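Local coordinates for protein putative oxidoreductase (Klebsiella pneumoniae subsp. pneumoniae MGH 78578, PDB 3E82) that probably acts as an NAD-dependent oxidoreductase of the Gfo/Idh/MocA family, its substrate undetermined, built from a Rossmann domain and a C-terminal alpha/beta domain, at residues 183-188 / 327-332; 217-220 / 225-228. All blocks are in the same frame, centred on the assembly; numbering follows the deposited sequence.

Contact 1. Residues 183-188 / 327-332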
loop_
_atom_site.group_PDB
_atom_site.type_symbol
_atom_site.label_atom_id
_atom_site.label_comp_id
_atom_site.label_asym_id
_atom_site.label_seq_id
_atom_site.Cartn_x
_atom_site.Cartn_y
_atom_site.Cartn_z
ATOM N N HIS B 183 16.221 -3.138 5.668
ATOM C CA HIS B 183 15.700 -4.160 6.578
ATOM C C HIS B 183 14.317 -4.658 6.150
ATOM O O HIS B 183 13.969 -5.819 6.370
ATOM C CB HIS B 183 15.667 -3.662 8.030
ATOM C CG HIS B 183 14.521 -2.753 8.342
ATOM N ND1 HIS B 183 14.437 -1.463 7.865
ATOM C CD2 HIS B 183 13.405 -2.952 9.085
ATOM C CE1 HIS B 183 13.321 -0.905 8.302
ATOM N NE2 HIS B 183 12.676 -1.788 9.045
ATOM N N LEU B 184 13.542 -3.774 5.531
ATOM C CA LEU B 184 12.211 -4.122 5.038
ATOM C C LEU B 184 12.373 -5.170 3.933
ATOM O O LEU B 184 11.655 -6.174 3.890
ATOM C CB LEU B 184 11.527 -2.866 4.478
ATOM C CG LEU B 184 10.414 -2.192 5.292
ATOM C CD1 LEU B 184 10.695 -2.277 6.773
ATOM C CD2 LEU B 184 10.247 -0.751 4.836
ATOM N N ILE B 185 13.324 -4.922 3.036
ATOM C CA ILE B 185 13.595 -5.839 1.932
ATOM C C ILE B 185 14.161 -7.168 2.430
ATOM O O ILE B 185 13.669 -8.237 2.073
ATOM C CB ILE B 185 14.617 -5.242 0.942
ATOM C CG1 ILE B 185 14.051 -3.980 0.298
ATOM C CG2 ILE B 185 14.977 -6.281 -0.125
ATOM C CD1 ILE B 185 15.118 -3.134 -0.373
ATOM N N ASP B 186 15.196 -7.094 3.258
ATOM C CA ASP B 186 15.847 -8.293 3.775
ATOM C C ASP B 186 14.860 -9.276 4.401
ATOM O O ASP B 186 14.940 -10.472 4.142
ATOM C CB ASP B 186 16.931 -7.920 4.798
ATOM C CG ASP B 186 17.751 -9.111 5.235
ATOM O OD1 ASP B 186 18.324 -9.786 4.356
ATOM O OD2 ASP B 186 17.825 -9.372 6.453
ATOM N N GLN B 187 13.949 -8.770 5.229
ATOM C CA GLN B 187 12.939 -9.615 5.870
ATOM C C GLN B 187 12.059 -10.289 4.818
ATOM O O GLN B 187 11.749 -11.477 4.923
ATOM C CB GLN B 187 12.071 -8.785 6.835
ATOM C CG GLN B 187 12.780 -8.404 8.130
ATOM C CD GLN B 187 12.058 -7.319 8.939
ATOM O OE1 GLN B 187 11.152 -6.645 8.440
ATOM N NE2 GLN B 187 12.480 -7.136 10.190
ATOM N N ALA B 188 11.665 -9.534 3.797
ATOM C CA ALA B 188 10.830 -10.080 2.733
ATOM C C ALA B 188 11.539 -11.201 1.969
ATOM O O ALA B 188 10.950 -12.251 1.706
ATOM C CB ALA B 188 10.415 -8.966 1.767
HETATM N N MSE B 327 20.630 -5.205 -2.126
HETATM C CA MSE B 327 21.104 -4.083 -2.927
HETATM C C MSE B 327 20.436 -4.101 -4.298
HETATM O O MSE B 327 20.062 -3.059 -4.824
HETATM C CB MSE B 327 22.631 -4.138 -3.087
HETATM C CG MSE B 327 23.407 -3.811 -1.817
HETATM SE SE MSE B 327 25.338 -3.772 -2.146
HETATM C CE MSE B 327 25.345 -2.445 -3.566
ATOM N N ALA B 328 20.272 -5.292 -4.861
ATOM C CA ALA B 328 19.651 -5.426 -6.174
ATOM C C ALA B 328 18.217 -4.902 -6.157
ATOM O O ALA B 328 17.803 -4.160 -7.053
ATOM C CB ALA B 328 19.674 -6.875 -6.611
ATOM N N VAL B 329 17.466 -5.284 -5.130
ATOM C CA VAL B 329 16.077 -4.841 -4.994
ATOM C C VAL B 329 16.045 -3.336 -4.741
ATOM O O VAL B 329 15.247 -2.601 -5.325
ATOM C CB VAL B 329 15.382 -5.563 -3.811
ATOM C CG1 VAL B 329 13.984 -4.990 -3.591
ATOM C CG2 VAL B 329 15.322 -7.068 -4.091
ATOM N N LEU B 330 16.927 -2.889 -3.860
ATOM C CA LEU B 330 17.019 -1.484 -3.515
ATOM C C LEU B 330 17.198 -0.642 -4.782
ATOM O O LEU B 330 16.462 0.317 -5.009
ATOM C CB LEU B 330 18.202 -1.270 -2.564
ATOM C CG LEU B 330 18.139 -0.031 -1.675
ATOM C CD1 LEU B 330 17.057 -0.231 -0.620
ATOM C CD2 LEU B 330 19.511 0.201 -1.011
ATOM N N GLU B 331 18.167 -1.014 -5.612
ATOM C CA GLU B 331 18.436 -0.284 -6.844
ATOM C C GLU B 331 17.331 -0.448 -7.879
ATOM O O GLU B 331 16.986 0.501 -8.574
ATOM C CB GLU B 331 19.780 -0.728 -7.426
ATOM C CG GLU B 331 20.925 -0.542 -6.427
ATOM C CD GLU B 331 22.291 -0.771 -7.035
ATOM O OE1 GLU B 331 22.358 -1.266 -8.180
ATOM O OE2 GLU B 331 23.295 -0.456 -6.355
ATOM N N ALA B 332 16.781 -1.652 -7.985
ATOM C CA ALA B 332 15.704 -1.896 -8.934
ATOM C C ALA B 332 14.521 -0.966 -8.630
ATOM O O ALA B 332 13.896 -0.432 -9.547
ATOM C CB ALA B 332 15.261 -3.352 -8.866
#
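The backbones of helical segments 183-188 and 327-332 come nearest at I185 and V329, CA to CA 7.4 Å. The contact is small, burying 146 Å² in all, and is made entirely of aliphatic carbon. I185 is the single residue that segment 183-188 sends across; it meets V329 and L330, consecutive residues of the other helix. I185 and V329 point at each other and meet tip to tip. CG2 of I185, the branch anti to its own backbone N, rests 3.8 Å from V329 CB, and V329 CG1 is likewise 3.8 Å from I185 CG2. The other arm of I185, CG1, stands anti to the carbonyl carbon (chi1 -63°) and extends (chi2 164°), which carries CD1 past V329 CG1 at 3.9 Å and on to L330. There the approach changes: the side chains of I185 and L330 cross at about a right angle, and I185 CD1 presses on L330 CD1 at 3.5 Å, tighter than usual for two methyl carbons. V329 CG1 thus sits against both branches of I185, while L330 meets the end of the longer one. All three residues are buried, and the two segments meet through carbon alone. The polar side chains of 183-188 turn to other partners: D186 forms a salt bridge with R128, and Q187 bonds R127 and R240. A polar link between the same two helices comes from W177, earlier on helix 176-192, whose indole NE1 donates to L330 O. Around this junction of helices 176-192 and 320-339, L228 of strand 225-231 packs on I185, and helix 104-116 touches 320-339 through M327, A328 and E331.

Contact 2. Residues 217-220 / 225-228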
loop_
_atom_site.group_PDB
_atom_site.type_symbol
_atom_site.label_atom_id
_atom_site.label_comp_id
_atom_site.label_asym_id
_atom_site.label_seq_id
_atom_site.Cartn_x
_atom_site.Cartn_y
_atom_site.Cartn_z
ATOM N N VAL B 217 7.131 0.745 -2.386
ATOM C CA VAL B 217 7.692 -0.263 -3.276
ATOM C C VAL B 217 6.952 -1.588 -3.238
ATOM O O VAL B 217 6.637 -2.103 -2.167
ATOM C CB VAL B 217 9.165 -0.519 -2.911
ATOM C CG1 VAL B 217 9.750 -1.622 -3.782
ATOM C CG2 VAL B 217 9.953 0.782 -3.051
ATOM N N VAL B 218 6.697 -2.145 -4.420
ATOM C CA VAL B 218 5.986 -3.413 -4.531
ATOM C C VAL B 218 6.856 -4.485 -5.158
ATOM O O VAL B 218 7.423 -4.285 -6.233
ATOM C CB VAL B 218 4.704 -3.275 -5.390
ATOM C CG1 VAL B 218 3.998 -4.618 -5.483
ATOM C CG2 VAL B 218 3.773 -2.232 -4.779
ATOM N N LEU B 219 6.966 -5.617 -4.468
ATOM C CA LEU B 219 7.730 -6.754 -4.958
ATOM C C LEU B 219 6.727 -7.778 -5.500
ATOM O O LEU B 219 5.898 -8.295 -4.748
ATOM C CB LEU B 219 8.561 -7.368 -3.824
ATOM C CG LEU B 219 9.968 -6.782 -3.609
ATOM C CD1 LEU B 219 9.917 -5.281 -3.480
ATOM C CD2 LEU B 219 10.589 -7.410 -2.374
ATOM N N ASN B 220 6.800 -8.059 -6.802
ATOM C CA ASN B 220 5.885 -9.016 -7.433
ATOM C C ASN B 220 6.407 -10.454 -7.446
ATOM O O ASN B 220 7.498 -10.732 -7.961
ATOM C CB ASN B 220 5.570 -8.604 -8.882
ATOM C CG ASN B 220 4.897 -7.242 -8.977
ATOM O OD1 ASN B 220 3.822 -7.013 -8.402
ATOM N ND2 ASN B 220 5.526 -6.328 -9.711
ATOM N N LYS B 225 1.758 -10.744 -3.462
ATOM C CA LYS B 225 2.335 -9.407 -3.516
ATOM C C LYS B 225 2.970 -8.983 -2.201
ATOM O O LYS B 225 2.502 -9.340 -1.115
ATOM C CB LYS B 225 1.247 -8.387 -3.886
ATOM C CG LYS B 225 0.519 -8.665 -5.202
ATOM C CD LYS B 225 1.446 -8.485 -6.407
ATOM C CE LYS B 225 0.695 -8.723 -7.720
ATOM N NZ LYS B 225 1.545 -8.540 -8.926
ATOM N N VAL B 226 4.041 -8.206 -2.316
ATOM C CA VAL B 226 4.748 -7.684 -1.159
ATOM C C VAL B 226 4.819 -6.170 -1.306
ATOM O O VAL B 226 5.256 -5.647 -2.336
ATOM C CB VAL B 226 6.181 -8.264 -1.061
ATOM C CG1 VAL B 226 7.033 -7.413 -0.107
ATOM C CG2 VAL B 226 6.117 -9.711 -0.551
ATOM N N ILE B 227 4.358 -5.469 -0.279
ATOM C CA ILE B 227 4.375 -4.017 -0.278
ATOM C C ILE B 227 5.247 -3.520 0.870
ATOM O O ILE B 227 5.018 -3.868 2.033
ATOM C CB ILE B 227 2.954 -3.437 -0.111
ATOM C CG1 ILE B 227 2.107 -3.772 -1.341
ATOM C CG2 ILE B 227 3.029 -1.928 0.071
ATOM C CD1 ILE B 227 0.664 -3.279 -1.237
ATOM N N LEU B 228 6.252 -2.718 0.529
ATOM C CA LEU B 228 7.167 -2.150 1.514
ATOM C C LEU B 228 6.918 -0.654 1.464
ATOM O O LEU B 228 6.977 -0.050 0.391
ATOM C CB LEU B 228 8.614 -2.471 1.132
ATOM C CG LEU B 228 8.939 -3.946 0.860
ATOM C CD1 LEU B 228 10.440 -4.084 0.585
ATOM C CD2 LEU B 228 8.541 -4.817 2.055
#
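V217 and L228 face each other as a hydrogen-bonded antiparallel pair, with L219 and V226 forming the next such pair toward the turn of the hairpin 214-220/225-231. The segment axes run 4.7 Å apart with their directions 159° from one another. At V217 and L228 the two bonds are short and nearly straight, L228 N to V217 O being 2.8 Å with 180° at the hydrogen. Nearer the turn the ladder is less regular: L219 N reaches V226 O at 2.7 Å, but V226 N to L219 O stretches to 3.1 Å and bends to 146°. Between the pairs, V218 CA also lies 3.2 Å from V226 O in a CA-H...O contact. The face bearing V217, L219, V226 and L228 is the compact one: L219 CB abuts V226 CB at 3.8 Å, and helices 176-192 and 320-339 cover these side chains. On the other face V218 and I227 lie side by side, V218 CG2 to I227 CG1 4.1 Å, and at its outer end stands N220, partly exposed. There K225, bent at chi2 and extended beyond it, brings NZ to 2.8 Å from N220 OD1, the donor standing well above the carbonyl plane. This second face is turned to the other subunit: N201 of that subunit donates through ND2 to N220 OD1 and accepts at OD1 from K225 NZ, while H216 of the same neighbouring subunit packs on I227. The chemistry thus divides by face, apolar toward the helices and mixed toward the partner. N220 OD1, gripped by two donors, ties the hairpin end to the dimer, and its carbonyl dipole, with that of N201, would help to stabilise the buried ammonium of K225.

The two contacts, centred about 10 Å apart, are successive layers of the C-terminal alpha/beta domain. Along the chain, contact 2 is nested within contact 1: helix 176-192 precedes the hairpin 214-220/225-231, and helix 320-339 comes about 90 residues after it. The layers touch directly, I185 CG1 lying 3.6 Å from L228 CD1 and V329 CG1 4.1 Å from L219 CD1, so I185 and V329 each pack on both the opposing helix and the hairpin. The mixed sheet therefore has helices on one face here and the second subunit on the other, consistent with the use of this sheet for dimerisation in Gfo/Idh/MocA relatives.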